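Local atomic coordinates of aminodeoxyfutalosine deaminase (Deinococcus radiodurans, PDB entry 2IMR), a protein that deaminates aminodeoxyfutalosine to futalosine in menaquinone biosynthesis, using one bound zinc ion per subunit, and acts more weakly on adenosine and related nucleosides. Residues A[109-117]-A[257-267]. Residues are numbered along the deposited sequence; the frame is centred on the assembly and turned at random.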
loop_
_atom_site.group_PDB
_atom_site.type_symbol
_atom_site.label_atom_id
_atom_site.label_comp_id
_atom_site.label_asym_id
_atom_site.label_seq_id
_atom_site.Cartn_x
_atom_site.Cartn_y
_atom_site.Cartn_z
ATOM N N PHE A 109 13.293 6.830 -10.224
ATOM C CA PHE A 109 14.112 5.635 -10.424
ATOM C C PHE A 109 15.575 6.041 -10.237
ATOM O O PHE A 109 16.346 5.353 -9.569
ATOM C CB PHE A 109 13.933 5.077 -11.840
ATOM C CG PHE A 109 12.769 4.138 -11.982
ATOM C CD1 PHE A 109 12.915 2.781 -11.706
ATOM C CD2 PHE A 109 11.523 4.612 -12.377
ATOM C CE1 PHE A 109 11.830 1.907 -11.820
ATOM C CE2 PHE A 109 10.435 3.749 -12.493
ATOM C CZ PHE A 109 10.591 2.393 -12.212
ATOM N N GLN A 110 15.941 7.173 -10.831
ATOM C CA GLN A 110 17.304 7.682 -10.746
ATOM C C GLN A 110 17.701 8.030 -9.315
ATOM O O GLN A 110 18.860 7.884 -8.935
ATOM C CB GLN A 110 17.464 8.920 -11.637
ATOM C CG GLN A 110 17.405 8.620 -13.133
ATOM C CD GLN A 110 17.705 9.838 -13.991
ATOM O OE1 GLN A 110 16.911 10.782 -14.059
ATOM N NE2 GLN A 110 18.862 9.825 -14.648
ATOM N N ALA A 111 16.735 8.483 -8.524
ATOM C CA ALA A 111 16.997 8.864 -7.140
ATOM C C ALA A 111 17.274 7.680 -6.216
ATOM O O ALA A 111 17.903 7.841 -5.172
ATOM C CB ALA A 111 15.823 9.665 -6.603
ATOM N N LEU A 112 16.808 6.494 -6.598
ATOM C CA LEU A 112 16.986 5.302 -5.771
ATOM C C LEU A 112 17.950 4.277 -6.381
ATOM O O LEU A 112 17.575 3.483 -7.246
ATOM C CB LEU A 112 15.619 4.661 -5.514
ATOM C CG LEU A 112 14.553 5.626 -4.970
ATOM C CD1 LEU A 112 13.271 4.863 -4.645
ATOM C CD2 LEU A 112 15.081 6.324 -3.722
ATOM N N PRO A 113 19.209 4.274 -5.916
ATOM C CA PRO A 113 20.262 3.371 -6.387
ATOM C C PRO A 113 19.902 1.891 -6.473
ATOM O O PRO A 113 20.212 1.238 -7.471
ATOM C CB PRO A 113 21.397 3.630 -5.399
ATOM C CG PRO A 113 21.234 5.082 -5.103
ATOM C CD PRO A 113 19.740 5.193 -4.893
ATOM N N TYR A 114 19.246 1.361 -5.442
ATOM C CA TYR A 114 18.901 -0.055 -5.440
ATOM C C TYR A 114 17.914 -0.477 -6.522
ATOM O O TYR A 114 17.799 -1.666 -6.826
ATOM C CB TYR A 114 18.416 -0.492 -4.050
ATOM C CG TYR A 114 17.272 0.304 -3.483
ATOM C CD1 TYR A 114 15.952 -0.101 -3.679
ATOM C CD2 TYR A 114 17.508 1.456 -2.726
ATOM C CE1 TYR A 114 14.897 0.610 -3.136
ATOM C CE2 TYR A 114 16.453 2.181 -2.178
ATOM C CZ TYR A 114 15.149 1.748 -2.387
ATOM O OH TYR A 114 14.096 2.450 -1.847
ATOM N N PHE A 115 17.202 0.480 -7.110
ATOM C CA PHE A 115 16.288 0.142 -8.193
ATOM C C PHE A 115 17.152 -0.173 -9.410
ATOM O O PHE A 115 16.838 -1.059 -10.203
ATOM C CB PHE A 115 15.356 1.311 -8.528
ATOM C CG PHE A 115 14.020 1.239 -7.846
ATOM C CD1 PHE A 115 13.921 1.333 -6.462
ATOM C CD2 PHE A 115 12.857 1.084 -8.591
ATOM C CE1 PHE A 115 12.683 1.278 -5.829
ATOM C CE2 PHE A 115 11.610 1.025 -7.967
ATOM C CZ PHE A 115 11.526 1.124 -6.581
ATOM N N GLN A 116 18.248 0.567 -9.542
ATOM C CA GLN A 116 19.174 0.396 -10.654
ATOM C C GLN A 116 19.912 -0.938 -10.574
ATOM O O GLN A 116 20.271 -1.522 -11.599
ATOM C CB GLN A 116 20.194 1.539 -10.658
ATOM C CG GLN A 116 19.580 2.931 -10.723
ATOM C CD GLN A 116 18.713 3.124 -11.951
ATOM O OE1 GLN A 116 19.142 2.853 -13.075
ATOM N NE2 GLN A 116 17.486 3.600 -11.745
ATOM N N TRP A 117 20.139 -1.419 -9.357
ATOM C CA TRP A 117 20.850 -2.677 -9.171
ATOM C C TRP A 117 20.067 -3.873 -9.701
ATOM O O TRP A 117 20.625 -4.957 -9.875
ATOM C CB TRP A 117 21.200 -2.880 -7.692
ATOM C CG TRP A 117 22.016 -1.751 -7.120
ATOM C CD1 TRP A 117 22.804 -0.877 -7.816
ATOM C CD2 TRP A 117 22.123 -1.372 -5.740
ATOM N NE1 TRP A 117 23.387 0.023 -6.958
ATOM C CE2 TRP A 117 22.988 -0.257 -5.678
ATOM C CE3 TRP A 117 21.568 -1.865 -4.550
ATOM C CZ2 TRP A 117 23.313 0.376 -4.471
ATOM C CZ3 TRP A 117 21.892 -1.232 -3.347
ATOM C CH2 TRP A 117 22.755 -0.125 -3.320
ATOM N N PRO A 257 26.264 1.765 0.543
ATOM C CA PRO A 257 25.914 1.530 -0.861
ATOM C C PRO A 257 24.836 2.408 -1.496
ATOM O O PRO A 257 24.873 2.638 -2.700
ATOM C CB PRO A 257 25.526 0.053 -0.878
ATOM C CG PRO A 257 26.375 -0.524 0.208
ATOM C CD PRO A 257 26.224 0.500 1.300
ATOM N N LEU A 258 23.873 2.880 -0.711
ATOM C CA LEU A 258 22.824 3.726 -1.273
ATOM C C LEU A 258 23.380 5.131 -1.471
ATOM O O LEU A 258 23.560 5.588 -2.597
ATOM C CB LEU A 258 21.600 3.782 -0.344
ATOM C CG LEU A 258 20.292 4.351 -0.926
ATOM C CD1 LEU A 258 19.167 4.155 0.082
ATOM C CD2 LEU A 258 20.438 5.828 -1.263
ATOM N N TRP A 259 23.664 5.804 -0.364
ATOM C CA TRP A 259 24.186 7.159 -0.421
ATOM C C TRP A 259 25.463 7.287 -1.244
ATOM O O TRP A 259 25.570 8.167 -2.104
ATOM C CB TRP A 259 24.443 7.689 0.994
ATOM C CG TRP A 259 24.856 9.128 0.995
ATOM C CD1 TRP A 259 26.115 9.630 1.198
ATOM C CD2 TRP A 259 24.013 10.252 0.728
ATOM N NE1 TRP A 259 26.102 11.003 1.072
ATOM C CE2 TRP A 259 24.824 11.408 0.783
ATOM C CE3 TRP A 259 22.646 10.395 0.446
ATOM C CZ2 TRP A 259 24.313 12.689 0.566
ATOM C CZ3 TRP A 259 22.138 11.667 0.231
ATOM C CH2 TRP A 259 22.973 12.799 0.291
ATOM N N ASP A 260 26.432 6.412 -0.997
ATOM C CA ASP A 260 27.701 6.497 -1.713
ATOM C C ASP A 260 27.628 6.193 -3.206
ATOM O O ASP A 260 28.617 6.351 -3.920
ATOM C CB ASP A 260 28.745 5.591 -1.050
ATOM C CG ASP A 260 28.980 5.942 0.410
ATOM O OD1 ASP A 260 28.514 7.016 0.852
ATOM O OD2 ASP A 260 29.634 5.146 1.115
ATOM N N ASN A 261 26.461 5.770 -3.682
ATOM C CA ASN A 261 26.292 5.443 -5.100
ATOM C C ASN A 261 25.164 6.235 -5.767
ATOM O O ASN A 261 24.694 5.881 -6.847
ATOM C CB ASN A 261 26.037 3.941 -5.251
ATOM C CG ASN A 261 27.227 3.105 -4.811
ATOM O OD1 ASN A 261 27.073 2.085 -4.136
ATOM N ND2 ASN A 261 28.424 3.535 -5.199
ATOM N N ARG A 262 24.738 7.311 -5.114
ATOM C CA ARG A 262 23.673 8.168 -5.629
ATOM C C ARG A 262 24.217 9.034 -6.757
ATOM O O ARG A 262 25.429 9.095 -6.978
ATOM C CB ARG A 262 23.184 9.103 -4.522
ATOM C CG ARG A 262 24.228 10.173 -4.164
ATOM C CD ARG A 262 23.801 11.059 -3.008
ATOM N NE ARG A 262 24.774 12.122 -2.740
ATOM C CZ ARG A 262 26.005 11.928 -2.269
ATOM N NH1 ARG A 262 26.443 10.704 -2.002
ATOM N NH2 ARG A 262 26.803 12.970 -2.059
ATOM N N MET A 263 23.316 9.698 -7.473
ATOM C CA MET A 263 23.718 10.621 -8.527
ATOM C C MET A 263 23.850 11.926 -7.749
ATOM O O MET A 263 22.855 12.477 -7.287
ATOM C CB MET A 263 22.634 10.727 -9.599
ATOM C CG MET A 263 22.468 9.450 -10.405
ATOM S SD MET A 263 21.308 9.632 -11.770
ATOM C CE MET A 263 22.383 10.340 -13.029
ATOM N N PRO A 264 25.087 12.423 -7.582
ATOM C CA PRO A 264 25.418 13.653 -6.851
ATOM C C PRO A 264 24.592 14.915 -7.093
ATOM O O PRO A 264 24.263 15.631 -6.143
ATOM C CB PRO A 264 26.905 13.855 -7.169
ATOM C CG PRO A 264 27.071 13.178 -8.491
ATOM C CD PRO A 264 26.269 11.925 -8.308
ATOM N N ALA A 265 24.248 15.189 -8.346
ATOM C CA ALA A 265 23.483 16.388 -8.663
ATOM C C ALA A 265 22.048 16.374 -8.131
ATOM O O ALA A 265 21.421 17.422 -8.016
ATOM C CB ALA A 265 23.476 16.611 -10.176
ATOM N N LEU A 266 21.535 15.197 -7.792
ATOM C CA LEU A 266 20.160 15.082 -7.304
ATOM C C LEU A 266 19.973 15.312 -5.806
ATOM O O LEU A 266 18.839 15.373 -5.328
ATOM C CB LEU A 266 19.595 13.702 -7.649
ATOM C CG LEU A 266 19.647 13.213 -9.098
ATOM C CD1 LEU A 266 18.869 11.905 -9.208
ATOM C CD2 LEU A 266 19.053 14.254 -10.026
ATOM N N TYR A 267 21.072 15.448 -5.069
ATOM C CA TYR A 267 20.994 15.626 -3.618
ATOM C C TYR A 267 22.008 16.615 -3.051
ATOM O O TYR A 267 22.995 16.949 -3.700
ATOM C CB TYR A 267 21.307 14.310 -2.890
ATOM C CG TYR A 267 20.386 13.136 -3.100
ATOM C CD1 TYR A 267 20.533 12.283 -4.196
ATOM C CD2 TYR A 267 19.418 12.828 -2.149
ATOM C CE1 TYR A 267 19.733 11.139 -4.328
ATOM C CE2 TYR A 267 18.619 11.698 -2.268
ATOM C CZ TYR A 267 18.779 10.858 -3.356
ATOM O OH TYR A 267 17.976 9.748 -3.454
#
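Pro113 meets Leu258 where the short helical segment 109-117, after strand 100-101 of the amidohydrolase TIM barrel, packs on the loop segment 257-267 between helices 245-253 and 271-275. The Pro113 ring can be followed atom by atom: CB faces the carbonyl oxygen of Leu258, CG reaches that same Leu258 O at 3.5 Å and also touches Asn261 O and Arg262 CA, and CD lies 3.8 Å from Leu258 CD2. Leu258 runs roughly at right angles to the proline. With its CG anti to the backbone N (chi1 -166°), it sets CD2 on Pro113 and CD1 at the edge of the Tyr114 ring, 4.0 Å from CE2. Tyr114 links this packing to the active site: its OH is hydrogen-bonded to Glu243, by similarity the proton donor, and its ring stacks with His244. Trp117 turns the edge of its indole to Pro257, placing CZ2 3.3 Å from Pro257 O and CH2 against Pro257 CB; one indole face lies against Pro113 O and Tyr114 CA of its own segment. Farther along, Leu266 CD1 packs on Gln110 O and CB, while Met263 SD approaches both CB and NE2 of Gln110. Tyr267 supplies the hydrogen bond between the segments, its OH donating to Ala111 O, with Phe216 and Thr217 also touching its side chain. A phenylalanine here would probably keep much of the ring packing but leave Ala111 O without this donor and 109-117 without its hydrogen bond to 257-267. The bond is short, 2.6 Å from Tyr267 OH to Ala111 O; the C=O...OH angle at Ala111 O is 133°, and the hydroxyl is tilted 26° from the carbonyl plane.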